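Long-range contact in Atp-dependent DNA ligase (Psychromonas sp., PDB 4D05), which probably seals nicks in DNA by an ATP-dependent reaction that passes through an enzyme-adenylate intermediate: residues A[89-101]-A[117-131]. Residues are numbered along the deposited sequence; the frame is centred on the assembly and turned at random.
Sequences QWKQIKFMIFDLP and LVTDTNSPYLQMIEQ. With AMP (adenosine monophosphate), chain H.
Phe95 and Ile97 of strand 94-99 pair in parallel with Leu126 and Met128 of strand 126-128, the edge of its sheet; with helix 107-121 between them, the strands make a beta-alpha-beta crossover in the adenylation domain of the ligase. Four backbone bonds zip them together, the straightest from Gln127 N to Phe95 O (3.0 Å, 176° at the hydrogen). Ile97 suits the face beneath the helix, because its beta-branched chain fills space in two directions. Its CB sits 4.1 Å from Gln127 O; CG1 lies 3.6 Å from Gln127 O and also borders Met128, and CD1 at its end slides past Val118 CG2 of the helix at 3.7 Å. The other branch, CG2, meets Leu126 CD1 and also lies over one face of the Phe95 ring, offset toward its rim.

The opposite face carries Met96, a selenomethionine here, whose CB packs on Ile129 CG1 (3.7 Å), while its unbranched chain bends to bring SE to Gln127 CB. Beyond it, the flat ring of Phe98 matches the flat adenine of AMP: CG, set between backbone N and carbonyl carbon (chi1 56°), turns one face to the base, N3 over the ring centre, and Ile129 CD1 abuts the ring edge, 3.9 Å from Phe98 CD2. A serine in its place would probably leave the adenine without this aromatic face and Ile129 CD1 without its neighbour. Just past strand 126-128, one water donates to Ile97 O and Ile129 O and accepts from Gln131 NE2 at 2.9 Å.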
loop_
_atom_site.group_PDB
_atom_site.type_symbol
_atom_site.label_atom_id
_atom_site.label_comp_id
_atom_site.label_asym_id
_atom_site.label_seq_id
_atom_site.Cartn_x
_atom_site.Cartn_y
_atom_site.Cartn_z
ATOM N N GLN A 89 -1.094 25.277 5.808
ATOM C CA GLN A 89 -0.765 23.925 6.301
ATOM C C GLN A 89 -0.013 23.080 5.281
ATOM O O GLN A 89 0.586 22.059 5.654
ATOM C CB GLN A 89 -2.013 23.206 6.791
ATOM C CG GLN A 89 -2.646 23.978 7.949
ATOM C CD GLN A 89 -3.835 23.274 8.545
ATOM O OE1 GLN A 89 -3.778 22.052 8.850
ATOM N NE2 GLN A 89 -4.928 24.027 8.748
ATOM N N TRP A 90 -0.061 23.457 4.005
ATOM C CA TRP A 90 0.748 22.743 3.017
ATOM C C TRP A 90 2.249 22.852 3.288
ATOM O O TRP A 90 3.031 22.094 2.748
ATOM C CB TRP A 90 0.425 23.209 1.577
ATOM C CG TRP A 90 -0.869 22.722 0.996
ATOM C CD1 TRP A 90 -2.141 23.154 1.317
ATOM C CD2 TRP A 90 -1.035 21.725 -0.013
ATOM N NE1 TRP A 90 -3.072 22.497 0.558
ATOM C CE2 TRP A 90 -2.421 21.593 -0.252
ATOM C CE3 TRP A 90 -0.146 20.918 -0.731
ATOM C CZ2 TRP A 90 -2.930 20.702 -1.186
ATOM C CZ3 TRP A 90 -0.654 20.025 -1.656
ATOM C CH2 TRP A 90 -2.031 19.928 -1.878
ATOM N N LYS A 91 2.670 23.784 4.132
ATOM C CA LYS A 91 4.106 23.947 4.371
ATOM C C LYS A 91 4.783 22.704 4.959
ATOM O O LYS A 91 5.992 22.508 4.791
ATOM C CB LYS A 91 4.341 25.171 5.270
ATOM C CG LYS A 91 3.951 24.979 6.715
ATOM C CD LYS A 91 3.846 26.299 7.449
ATOM C CE LYS A 91 3.441 26.058 8.890
ATOM N NZ LYS A 91 3.378 27.289 9.678
ATOM N N GLN A 92 4.014 21.865 5.645
ATOM C CA GLN A 92 4.577 20.649 6.227
ATOM C C GLN A 92 4.533 19.446 5.291
ATOM O O GLN A 92 5.089 18.386 5.610
ATOM C CB GLN A 92 3.862 20.307 7.499
ATOM C CG GLN A 92 2.454 19.925 7.330
ATOM C CD GLN A 92 1.701 20.083 8.651
ATOM O OE1 GLN A 92 2.044 19.442 9.683
ATOM N NE2 GLN A 92 0.683 20.957 8.641
ATOM N N ILE A 93 3.848 19.591 4.162
ATOM C CA ILE A 93 3.740 18.520 3.173
ATOM C C ILE A 93 4.972 18.456 2.249
ATOM O O ILE A 93 5.557 19.467 1.911
ATOM C CB ILE A 93 2.438 18.693 2.337
ATOM C CG1 ILE A 93 1.235 18.634 3.266
ATOM C CG2 ILE A 93 2.329 17.634 1.276
ATOM C CD1 ILE A 93 -0.084 18.739 2.557
ATOM N N LYS A 94 5.366 17.248 1.881
ATOM C CA LYS A 94 6.337 17.029 0.834
ATOM C C LYS A 94 5.657 16.191 -0.241
ATOM O O LYS A 94 4.919 15.229 0.065
ATOM C CB LYS A 94 7.564 16.259 1.352
ATOM C CG LYS A 94 8.314 17.021 2.419
ATOM C CD LYS A 94 9.077 16.149 3.374
ATOM C CE LYS A 94 8.128 15.346 4.272
ATOM N NZ LYS A 94 8.890 14.748 5.374
ATOM N N PHE A 95 5.889 16.573 -1.496
ATOM C CA PHE A 95 5.560 15.746 -2.656
ATOM C C PHE A 95 6.723 14.798 -2.859
ATOM O O PHE A 95 7.821 15.205 -3.296
ATOM C CB PHE A 95 5.309 16.630 -3.884
ATOM C CG PHE A 95 4.788 15.896 -5.112
ATOM C CD1 PHE A 95 3.845 14.890 -5.027
ATOM C CD2 PHE A 95 5.243 16.250 -6.367
ATOM C CE1 PHE A 95 3.369 14.249 -6.178
ATOM C CE2 PHE A 95 4.765 15.631 -7.499
ATOM C CZ PHE A 95 3.840 14.605 -7.407
HETATM N N MSE A 96 6.502 13.551 -2.456
HETATM C CA MSE A 96 7.510 12.507 -2.457
HETATM C C MSE A 96 7.368 11.703 -3.721
HETATM O O MSE A 96 6.435 10.910 -3.864
HETATM C CB MSE A 96 7.283 11.565 -1.239
HETATM C CG MSE A 96 7.272 12.255 0.121
HETATM SE SE MSE A 96 8.932 12.976 0.762
HETATM C CE MSE A 96 9.931 11.302 0.852
ATOM N N ILE A 97 8.288 11.909 -4.666
ATOM C CA ILE A 97 8.093 11.337 -5.988
ATOM C C ILE A 97 8.647 9.944 -6.138
ATOM O O ILE A 97 9.690 9.607 -5.558
ATOM C CB ILE A 97 8.588 12.288 -7.080
ATOM C CG1 ILE A 97 10.108 12.468 -7.038
ATOM C CG2 ILE A 97 7.836 13.629 -6.933
ATOM C CD1 ILE A 97 10.671 13.245 -8.251
ATOM N N PHE A 98 7.957 9.165 -6.965
ATOM C CA PHE A 98 8.362 7.808 -7.229
ATOM C C PHE A 98 8.309 7.430 -8.725
ATOM O O PHE A 98 8.736 6.343 -9.073
ATOM C CB PHE A 98 7.557 6.805 -6.348
ATOM C CG PHE A 98 6.061 6.905 -6.493
ATOM C CD1 PHE A 98 5.440 6.459 -7.623
ATOM C CD2 PHE A 98 5.272 7.403 -5.479
ATOM C CE1 PHE A 98 4.055 6.532 -7.760
ATOM C CE2 PHE A 98 3.880 7.456 -5.625
ATOM C CZ PHE A 98 3.296 7.011 -6.767
ATOM N N ASP A 99 7.806 8.297 -9.606
ATOM C CA ASP A 99 7.921 8.001 -11.021
ATOM C C ASP A 99 7.707 9.237 -11.890
ATOM O O ASP A 99 7.361 10.317 -11.401
ATOM C CB ASP A 99 6.977 6.852 -11.415
ATOM C CG ASP A 99 7.577 5.926 -12.471
ATOM O OD1 ASP A 99 8.490 6.364 -13.198
ATOM O OD2 ASP A 99 7.099 4.777 -12.612
ATOM N N LEU A 100 7.972 9.048 -13.173
ATOM C CA LEU A 100 7.880 10.066 -14.238
ATOM C C LEU A 100 6.960 9.474 -15.324
ATOM O O LEU A 100 7.396 8.738 -16.214
ATOM C CB LEU A 100 9.270 10.380 -14.833
ATOM C CG LEU A 100 10.311 10.913 -13.868
ATOM C CD1 LEU A 100 11.639 11.209 -14.541
ATOM C CD2 LEU A 100 9.844 12.182 -13.190
ATOM N N PRO A 101 5.656 9.719 -15.216
ATOM C CA PRO A 101 4.700 8.933 -16.016
ATOM C C PRO A 101 4.684 9.210 -17.506
ATOM O O PRO A 101 4.025 8.449 -18.220
ATOM C CB PRO A 101 3.330 9.306 -15.425
ATOM C CG PRO A 101 3.625 10.013 -14.205
ATOM C CD PRO A 101 4.991 10.576 -14.232
ATOM N N LEU A 117 16.228 16.102 -10.944
ATOM C CA LEU A 117 15.111 17.027 -10.814
ATOM C C LEU A 117 14.971 17.526 -9.365
ATOM O O LEU A 117 14.826 18.726 -9.115
ATOM C CB LEU A 117 13.806 16.367 -11.263
ATOM C CG LEU A 117 13.667 16.018 -12.748
ATOM C CD1 LEU A 117 12.341 15.297 -12.937
ATOM C CD2 LEU A 117 13.752 17.253 -13.628
ATOM N N VAL A 118 15.007 16.601 -8.402
ATOM C CA VAL A 118 14.885 16.986 -7.007
ATOM C C VAL A 118 16.041 17.882 -6.542
ATOM O O VAL A 118 15.816 18.910 -5.871
ATOM C CB VAL A 118 14.702 15.730 -6.105
ATOM C CG1 VAL A 118 14.854 16.094 -4.635
ATOM C CG2 VAL A 118 13.354 15.068 -6.389
ATOM N N THR A 119 17.268 17.511 -6.901
ATOM C CA THR A 119 18.458 18.290 -6.492
ATOM C C THR A 119 18.444 19.699 -7.095
ATOM O O THR A 119 18.696 20.714 -6.388
ATOM C CB THR A 119 19.762 17.520 -6.833
ATOM O OG1 THR A 119 19.763 16.257 -6.148
ATOM C CG2 THR A 119 20.972 18.314 -6.356
ATOM N N ASP A 120 18.093 19.782 -8.368
ATOM C CA ASP A 120 18.072 21.071 -9.094
ATOM C C ASP A 120 16.958 21.990 -8.573
ATOM O O ASP A 120 17.124 23.180 -8.455
ATOM C CB ASP A 120 17.876 20.838 -10.597
ATOM C CG ASP A 120 19.138 20.290 -11.280
ATOM O OD1 ASP A 120 20.204 20.203 -10.619
ATOM O OD2 ASP A 120 19.066 19.943 -12.477
ATOM N N THR A 121 15.806 21.423 -8.276
ATOM C CA THR A 121 14.693 22.188 -7.753
ATOM C C THR A 121 15.038 22.746 -6.357
ATOM O O THR A 121 14.704 23.889 -6.050
ATOM C CB THR A 121 13.420 21.294 -7.696
ATOM O OG1 THR A 121 13.083 20.864 -9.020
ATOM C CG2 THR A 121 12.258 22.032 -7.102
ATOM N N ASN A 122 15.699 21.931 -5.531
ATOM C CA ASN A 122 16.184 22.344 -4.208
ATOM C C ASN A 122 15.102 22.971 -3.361
ATOM O O ASN A 122 15.288 24.030 -2.756
ATOM C CB ASN A 122 17.373 23.312 -4.344
ATOM C CG ASN A 122 18.173 23.441 -3.055
ATOM O OD1 ASN A 122 18.290 22.501 -2.283
ATOM N ND2 ASN A 122 18.714 24.612 -2.819
ATOM N N SER A 123 13.953 22.313 -3.309
ATOM C CA SER A 123 12.826 22.815 -2.531
ATOM C C SER A 123 12.475 21.870 -1.395
ATOM O O SER A 123 12.523 20.649 -1.579
ATOM C CB SER A 123 11.618 22.956 -3.437
ATOM O OG SER A 123 10.458 23.220 -2.709
ATOM N N PRO A 124 12.103 22.420 -0.226
ATOM C CA PRO A 124 11.610 21.537 0.829
ATOM C C PRO A 124 10.377 20.743 0.412
ATOM O O PRO A 124 10.114 19.677 0.991
ATOM C CB PRO A 124 11.258 22.515 1.964
ATOM C CG PRO A 124 10.927 23.790 1.261
ATOM C CD PRO A 124 11.931 23.840 0.138
ATOM N N TYR A 125 9.638 21.225 -0.584
ATOM C CA TYR A 125 8.334 20.643 -0.912
ATOM C C TYR A 125 8.433 19.499 -1.926
ATOM O O TYR A 125 7.443 18.826 -2.185
ATOM C CB TYR A 125 7.397 21.724 -1.449
ATOM C CG TYR A 125 7.383 22.973 -0.631
ATOM C CD1 TYR A 125 7.085 22.939 0.726
ATOM C CD2 TYR A 125 7.681 24.201 -1.214
ATOM C CE1 TYR A 125 7.097 24.110 1.489
ATOM C CE2 TYR A 125 7.699 25.359 -0.473
ATOM C CZ TYR A 125 7.406 25.312 0.879
ATOM O OH TYR A 125 7.429 26.460 1.630
ATOM N N LEU A 126 9.628 19.267 -2.477
ATOM C CA LEU A 126 9.810 18.229 -3.509
ATOM C C LEU A 126 10.995 17.363 -3.142
ATOM O O LEU A 126 12.137 17.844 -3.015
ATOM C CB LEU A 126 10.029 18.826 -4.910
ATOM C CG LEU A 126 10.182 17.831 -6.064
ATOM C CD1 LEU A 126 8.853 17.132 -6.342
ATOM C CD2 LEU A 126 10.672 18.510 -7.336
ATOM N N GLN A 127 10.715 16.084 -2.920
ATOM C CA GLN A 127 11.745 15.142 -2.470
ATOM C C GLN A 127 11.579 13.777 -3.153
ATOM O O GLN A 127 10.507 13.489 -3.631
ATOM C CB GLN A 127 11.758 15.086 -0.929
ATOM C CG GLN A 127 12.906 16.023 -0.478
ATOM C CD GLN A 127 12.611 17.049 0.573
ATOM O OE1 GLN A 127 12.088 16.742 1.664
ATOM N NE2 GLN A 127 13.022 18.293 0.296
HETATM N N MSE A 128 12.666 13.005 -3.289
HETATM C CA MSE A 128 12.602 11.698 -3.972
HETATM C C MSE A 128 12.497 10.618 -2.905
HETATM O O MSE A 128 13.228 10.659 -1.921
HETATM C CB MSE A 128 13.841 11.448 -4.853
HETATM C CG MSE A 128 13.556 10.526 -6.053
HETATM SE SE MSE A 128 14.942 9.708 -6.908
HETATM C CE MSE A 128 16.001 8.930 -5.472
ATOM N N ILE A 129 11.582 9.679 -3.089
ATOM C CA ILE A 129 11.560 8.501 -2.243
ATOM C C ILE A 129 12.842 7.707 -2.526
ATOM O O ILE A 129 13.180 7.454 -3.662
ATOM C CB ILE A 129 10.302 7.662 -2.508
ATOM C CG1 ILE A 129 9.058 8.508 -2.181
ATOM C CG2 ILE A 129 10.331 6.414 -1.661
ATOM C CD1 ILE A 129 7.732 7.851 -2.491
ATOM N N GLU A 130 13.558 7.320 -1.480
ATOM C CA GLU A 130 14.778 6.529 -1.648
ATOM C C GLU A 130 14.510 5.187 -2.344
ATOM O O GLU A 130 13.540 4.491 -2.028
ATOM C CB GLU A 130 15.435 6.297 -0.277
ATOM C CG GLU A 130 16.756 5.538 -0.336
ATOM C CD GLU A 130 17.309 5.131 1.041
ATOM O OE1 GLU A 130 16.665 5.395 2.096
ATOM O OE2 GLU A 130 18.413 4.533 1.058
ATOM N N GLN A 131 15.377 4.841 -3.294
ATOM C CA GLN A 131 15.279 3.613 -4.068
ATOM C C GLN A 131 16.588 2.851 -3.859
ATOM O O GLN A 131 17.698 3.387 -4.112
ATOM C CB GLN A 131 15.094 3.925 -5.564
ATOM C CG GLN A 131 13.805 4.733 -5.941
ATOM C CD GLN A 131 12.556 3.867 -5.892
ATOM O OE1 GLN A 131 12.637 2.640 -5.838
ATOM N NE2 GLN A 131 11.384 4.509 -5.957
HETATM P P AMP H . -1.127 0.546 -0.491
HETATM O O1P AMP H . -1.766 -0.786 -0.766
HETATM O O2P AMP H . -1.804 1.689 0.244
HETATM O "O5'" AMP H . -0.499 1.036 -1.863
HETATM C "C5'" AMP H . 0.274 2.209 -1.756
HETATM C "C4'" AMP H . -0.155 3.104 -2.878
HETATM O "O4'" AMP H . 0.601 4.295 -2.894
HETATM C "C3'" AMP H . 0.095 2.367 -4.150
HETATM O "O3'" AMP H . -1.086 2.603 -4.933
HETATM C "C2'" AMP H . 1.304 3.035 -4.738
HETATM O "O2'" AMP H . 0.925 3.047 -6.117
HETATM C "C1'" AMP H . 1.500 4.384 -3.984
HETATM N N9 AMP H . 2.845 4.454 -3.318
HETATM C C8 AMP H . 3.188 4.765 -2.036
HETATM N N7 AMP H . 4.523 4.675 -1.811
HETATM C C5 AMP H . 5.052 4.349 -3.012
HETATM C C6 AMP H . 6.400 4.040 -3.497
HETATM N N6 AMP H . 7.444 4.128 -2.658
HETATM N N1 AMP H . 6.512 3.731 -4.793
HETATM C C2 AMP H . 5.468 3.593 -5.622
HETATM N N3 AMP H . 4.220 3.834 -5.261
HETATM C C4 AMP H . 3.962 4.204 -3.983
HETATM O O HOH W 1 11.596 7.386 -5.875
#